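Local structure of uncharacterized protein (Bordetella bronchiseptica, 4XG0) at residues A190-A204 and R222-A234. The protein probably acts as a kinase of acid-sugar catabolism, as a DUF1537 family member with a sugar-binding N-terminal and a nucleotide-binding C-terminal domain. Numbering follows the deposited sequence.
Sequences AQAGETPAELARRIA and RLARAIGVLGQRA
Ala226 is a knob in a hole of helix 196-204, set among Pro196, Leu199, Ala200 and Ile203. Ala226 CB lies 3.5 Å from Pro196 O. This is helix-helix packing in an alpha/beta domain with a parallel sheet, within the probable sugar-binding region. The two helices follow neighbouring strands of that sheet, 186-188 and 209-212. The axes of 196-204 and 222-230 cross at -67° and come within 7.9 Å, a close approach consistent with the small side chains of Ala200 and Ala226. Ala200 CB and Ala226 CB stand 4.0 Å apart.

Leu230 and Ile203 meet obliquely beside this knob, with Leu230 CD1 3.6 Å from Ile203 CG2. The other branch of Leu230, CD2, lies against Ala200 O and Ala204 CB. Ile203 CG1 is anti to the carbonyl carbon (chi1 -72°), which sends CD1 the other way, to Leu223 CD1. These two side chains cross at about a right angle, and both also touch Val137 of the sheet.

Pro196 lies side by side with the aliphatic part of Arg225, CB to CB. The Arg222 chain crosses Leu199, then bends at chi3 (-42°), and NH1 passes Ala190 CB to a salt bridge with Asp219. Within 190-204, Arg202 grips the buried Glu194 carboxylate side-on, NE to OE2 and NH1 to OE1, each oxygen using its syn lone pair. Gln191 N adds a third bond, reaching Glu194 OE1 from the anti side at 2.9 Å, tilted out of the carboxylate plane. Beside residues 190-195, Arg222 CD sits 3.4 Å from Glu194 O.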
loop_
_atom_site.group_PDB
_atom_site.type_symbol
_atom_site.label_atom_id
_atom_site.label_comp_id
_atom_site.label_asym_id
_atom_site.label_seq_id
_atom_site.Cartn_x
_atom_site.Cartn_y
_atom_site.Cartn_z
ATOM N N ALA A 190 4.255 -4.844 -17.929
ATOM C CA ALA A 190 4.111 -3.382 -17.965
ATOM C C ALA A 190 5.078 -2.773 -18.980
ATOM O O ALA A 190 6.221 -3.205 -19.114
ATOM C CB ALA A 190 4.341 -2.766 -16.602
ATOM N N GLN A 191 4.604 -1.758 -19.687
ATOM C CA GLN A 191 5.406 -1.073 -20.678
ATOM C C GLN A 191 6.163 0.087 -20.006
ATOM O O GLN A 191 5.837 0.480 -18.881
ATOM C CB GLN A 191 4.493 -0.596 -21.809
ATOM C CG GLN A 191 3.734 -1.758 -22.462
ATOM C CD GLN A 191 2.519 -1.314 -23.258
ATOM O OE1 GLN A 191 2.243 -0.123 -23.375
ATOM N NE2 GLN A 191 1.781 -2.278 -23.807
ATOM N N ALA A 192 7.166 0.625 -20.700
ATOM C CA ALA A 192 8.159 1.531 -20.101
ATOM C C ALA A 192 7.629 2.523 -19.053
ATOM O O ALA A 192 8.072 2.507 -17.898
ATOM C CB ALA A 192 8.913 2.281 -21.200
ATOM N N GLY A 193 6.701 3.388 -19.449
ATOM C CA GLY A 193 6.182 4.402 -18.535
ATOM C C GLY A 193 4.737 4.172 -18.122
ATOM O O GLY A 193 4.037 5.103 -17.716
ATOM N N GLU A 194 4.290 2.926 -18.211
ATOM C CA GLU A 194 2.873 2.610 -18.059
ATOM C C GLU A 194 2.353 2.918 -16.660
ATOM O O GLU A 194 3.036 2.705 -15.665
ATOM C CB GLU A 194 2.622 1.137 -18.413
ATOM C CG GLU A 194 1.147 0.723 -18.382
ATOM C CD GLU A 194 0.894 -0.637 -19.037
ATOM O OE1 GLU A 194 1.791 -1.497 -19.005
ATOM O OE2 GLU A 194 -0.207 -0.841 -19.589
ATOM N N THR A 195 1.132 3.438 -16.605
ATOM C CA THR A 195 0.501 3.775 -15.352
ATOM C C THR A 195 -0.240 2.564 -14.814
ATOM O O THR A 195 -0.555 1.638 -15.567
ATOM C CB THR A 195 -0.499 4.921 -15.533
ATOM O OG1 THR A 195 -1.537 4.503 -16.424
ATOM C CG2 THR A 195 0.199 6.167 -16.090
ATOM N N PRO A 196 -0.513 2.560 -13.504
ATOM C CA PRO A 196 -1.360 1.500 -12.945
ATOM C C PRO A 196 -2.704 1.371 -13.666
ATOM O O PRO A 196 -3.165 0.256 -13.900
ATOM C CB PRO A 196 -1.556 1.948 -11.491
ATOM C CG PRO A 196 -0.278 2.658 -11.165
ATOM C CD PRO A 196 0.151 3.349 -12.449
ATOM N N ALA A 197 -3.314 2.489 -14.037
ATOM C CA ALA A 197 -4.627 2.426 -14.662
ATOM C C ALA A 197 -4.558 1.785 -16.056
ATOM O O ALA A 197 -5.457 1.040 -16.458
ATOM C CB ALA A 197 -5.250 3.820 -14.737
ATOM N N GLU A 198 -3.491 2.089 -16.792
ATOM C CA GLU A 198 -3.298 1.531 -18.117
ATOM C C GLU A 198 -3.058 0.030 -17.981
ATOM O O GLU A 198 -3.656 -0.769 -18.698
ATOM C CB GLU A 198 -2.129 2.230 -18.824
ATOM C CG GLU A 198 -2.491 3.613 -19.386
ATOM C CD GLU A 198 -1.275 4.467 -19.739
ATOM O OE1 GLU A 198 -0.210 4.302 -19.115
ATOM O OE2 GLU A 198 -1.382 5.316 -20.647
ATOM N N LEU A 199 -2.208 -0.345 -17.029
ATOM C CA LEU A 199 -1.917 -1.756 -16.780
ATOM C C LEU A 199 -3.175 -2.520 -16.356
ATOM O O LEU A 199 -3.381 -3.662 -16.751
ATOM C CB LEU A 199 -0.847 -1.900 -15.715
ATOM C CG LEU A 199 -0.502 -3.340 -15.319
ATOM C CD1 LEU A 199 -0.134 -4.153 -16.558
ATOM C CD2 LEU A 199 0.628 -3.361 -14.329
ATOM N N ALA A 200 -4.019 -1.875 -15.561
ATOM C CA ALA A 200 -5.243 -2.506 -15.079
ATOM C C ALA A 200 -6.183 -2.865 -16.235
ATOM O O ALA A 200 -6.780 -3.947 -16.257
ATOM C CB ALA A 200 -5.949 -1.587 -14.060
ATOM N N ARG A 201 -6.315 -1.952 -17.197
ATOM C CA ARG A 201 -7.125 -2.216 -18.379
ATOM C C ARG A 201 -6.667 -3.495 -19.070
ATOM O O ARG A 201 -7.484 -4.343 -19.423
ATOM C CB ARG A 201 -7.050 -1.038 -19.353
ATOM C CG ARG A 201 -8.183 -0.021 -19.203
ATOM C CD ARG A 201 -7.841 1.325 -19.854
ATOM N NE ARG A 201 -8.386 2.446 -19.082
ATOM C CZ ARG A 201 -7.705 3.540 -18.727
ATOM N NH1 ARG A 201 -8.304 4.491 -18.019
ATOM N NH2 ARG A 201 -6.431 3.699 -19.075
ATOM N N ARG A 202 -5.359 -3.635 -19.268
ATOM C CA ARG A 202 -4.833 -4.791 -19.986
ATOM C C ARG A 202 -5.006 -6.112 -19.213
ATOM O O ARG A 202 -5.155 -7.176 -19.822
ATOM C CB ARG A 202 -3.362 -4.568 -20.360
ATOM C CG ARG A 202 -3.145 -3.344 -21.241
ATOM C CD ARG A 202 -1.829 -3.413 -21.986
ATOM N NE ARG A 202 -0.657 -3.275 -21.121
ATOM C CZ ARG A 202 0.370 -4.119 -21.087
ATOM N NH1 ARG A 202 1.386 -3.886 -20.278
ATOM N NH2 ARG A 202 0.397 -5.202 -21.852
ATOM N N ILE A 203 -4.973 -6.059 -17.879
ATOM C CA ILE A 203 -5.175 -7.276 -17.105
ATOM C C ILE A 203 -6.636 -7.730 -17.236
ATOM O O ILE A 203 -6.934 -8.925 -17.321
ATOM C CB ILE A 203 -4.816 -7.066 -15.630
ATOM C CG1 ILE A 203 -3.302 -6.949 -15.465
ATOM C CG2 ILE A 203 -5.359 -8.201 -14.775
ATOM C CD1 ILE A 203 -2.878 -6.393 -14.078
ATOM N N ALA A 204 -7.553 -6.775 -17.240
ATOM C CA ALA A 204 -8.966 -7.104 -17.377
ATOM C C ALA A 204 -9.221 -7.756 -18.738
ATOM O O ALA A 204 -9.968 -8.726 -18.846
ATOM C CB ALA A 204 -9.824 -5.849 -17.233
ATOM N N ARG A 222 3.654 -1.382 -9.081
ATOM C CA ARG A 222 2.790 -0.994 -10.193
ATOM C C ARG A 222 1.697 -2.024 -10.362
ATOM O O ARG A 222 0.547 -1.681 -10.619
ATOM C CB ARG A 222 3.583 -0.870 -11.510
ATOM C CG ARG A 222 2.767 -0.439 -12.703
ATOM C CD ARG A 222 3.631 -0.207 -13.956
ATOM N NE ARG A 222 4.879 0.489 -13.623
ATOM C CZ ARG A 222 6.111 -0.018 -13.744
ATOM N NH1 ARG A 222 6.327 -1.238 -14.245
ATOM N NH2 ARG A 222 7.150 0.725 -13.385
ATOM N N LEU A 223 2.062 -3.303 -10.282
ATOM C CA LEU A 223 1.088 -4.377 -10.446
ATOM C C LEU A 223 0.086 -4.346 -9.300
ATOM O O LEU A 223 -1.106 -4.491 -9.525
ATOM C CB LEU A 223 1.775 -5.766 -10.523
ATOM C CG LEU A 223 0.865 -6.997 -10.498
ATOM C CD1 LEU A 223 -0.129 -6.963 -11.612
ATOM C CD2 LEU A 223 1.651 -8.281 -10.594
ATOM N N ALA A 224 0.572 -4.146 -8.072
ATOM C CA ALA A 224 -0.310 -4.068 -6.913
ATOM C C ALA A 224 -1.312 -2.911 -7.070
ATOM O O ALA A 224 -2.494 -3.063 -6.789
ATOM C CB ALA A 224 0.501 -3.885 -5.645
ATOM N N ARG A 225 -0.846 -1.759 -7.542
ATOM C CA ARG A 225 -1.733 -0.632 -7.797
ATOM C C ARG A 225 -2.800 -0.951 -8.854
ATOM O O ARG A 225 -3.981 -0.599 -8.686
ATOM C CB ARG A 225 -0.927 0.603 -8.192
ATOM C CG ARG A 225 -0.088 1.110 -7.032
ATOM C CD ARG A 225 0.750 2.330 -7.380
ATOM N NE ARG A 225 1.274 2.923 -6.149
ATOM C CZ ARG A 225 2.233 3.848 -6.078
ATOM N NH1 ARG A 225 2.832 4.309 -7.174
ATOM N NH2 ARG A 225 2.607 4.308 -4.886
ATOM N N ALA A 226 -2.389 -1.587 -9.948
ATOM C CA ALA A 226 -3.323 -2.027 -10.969
ATOM C C ALA A 226 -4.353 -2.967 -10.383
ATOM O O ALA A 226 -5.533 -2.862 -10.683
ATOM C CB ALA A 226 -2.591 -2.708 -12.128
ATOM N N ILE A 227 -3.889 -3.915 -9.591
ATOM C CA ILE A 227 -4.777 -4.824 -8.893
ATOM C C ILE A 227 -5.756 -4.029 -8.020
ATOM O O ILE A 227 -6.936 -4.311 -7.990
ATOM C CB ILE A 227 -3.984 -5.851 -8.060
ATOM C CG1 ILE A 227 -3.396 -6.914 -9.011
ATOM C CG2 ILE A 227 -4.871 -6.526 -7.022
ATOM C CD1 ILE A 227 -2.333 -7.714 -8.408
ATOM N N GLY A 228 -5.269 -3.013 -7.310
ATOM C CA GLY A 228 -6.149 -2.185 -6.507
ATOM C C GLY A 228 -7.263 -1.568 -7.332
ATOM O O GLY A 228 -8.425 -1.605 -6.938
ATOM N N VAL A 229 -6.896 -0.985 -8.472
ATOM C CA VAL A 229 -7.851 -0.383 -9.387
ATOM C C VAL A 229 -8.930 -1.381 -9.788
ATOM O O VAL A 229 -10.095 -1.003 -9.924
ATOM C CB VAL A 229 -7.145 0.159 -10.641
ATOM C CG1 VAL A 229 -8.151 0.529 -11.720
ATOM C CG2 VAL A 229 -6.269 1.357 -10.274
ATOM N N LEU A 230 -8.542 -2.641 -10.016
ATOM C CA LEU A 230 -9.506 -3.661 -10.430
ATOM C C LEU A 230 -10.441 -4.105 -9.313
ATOM O O LEU A 230 -11.473 -4.718 -9.576
ATOM C CB LEU A 230 -8.819 -4.886 -11.029
ATOM C CG LEU A 230 -8.125 -4.726 -12.393
ATOM C CD1 LEU A 230 -7.249 -5.936 -12.670
ATOM C CD2 LEU A 230 -9.117 -4.514 -13.524
ATOM N N GLY A 231 -10.110 -3.792 -8.065
ATOM C CA GLY A 231 -11.044 -4.018 -6.969
ATOM C C GLY A 231 -11.295 -5.474 -6.605
ATOM O O GLY A 231 -10.422 -6.317 -6.706
ATOM N N GLN A 232 -12.523 -5.766 -6.197
ATOM C CA GLN A 232 -12.853 -7.048 -5.584
ATOM C C GLN A 232 -12.585 -8.255 -6.488
ATOM O O GLN A 232 -12.155 -9.307 -6.016
ATOM C CB GLN A 232 -14.327 -7.059 -5.141
ATOM C CG GLN A 232 -14.763 -8.417 -4.636
ATOM C CD GLN A 232 -16.089 -8.397 -3.914
ATOM O OE1 GLN A 232 -16.700 -7.341 -3.724
ATOM N NE2 GLN A 232 -16.535 -9.570 -3.486
ATOM N N ARG A 233 -12.811 -8.095 -7.788
ATOM C CA ARG A 233 -12.690 -9.210 -8.727
ATOM C C ARG A 233 -11.248 -9.686 -8.909
ATOM O O ARG A 233 -11.022 -10.814 -9.353
ATOM C CB ARG A 233 -13.294 -8.829 -10.088
ATOM C CG ARG A 233 -12.460 -7.846 -10.897
ATOM C CD ARG A 233 -13.129 -7.414 -12.217
ATOM N NE ARG A 233 -13.401 -8.527 -13.125
ATOM C CZ ARG A 233 -13.293 -8.472 -14.456
ATOM N NH1 ARG A 233 -12.907 -7.358 -15.063
ATOM N NH2 ARG A 233 -13.567 -9.541 -15.189
ATOM N N ALA A 234 -10.283 -8.832 -8.584
ATOM C CA ALA A 234 -8.879 -9.148 -8.848
ATOM C C ALA A 234 -8.265 -9.952 -7.724
ATOM O O ALA A 234 -8.065 -9.432 -6.619
ATOM C CB ALA A 234 -8.090 -7.891 -9.057
#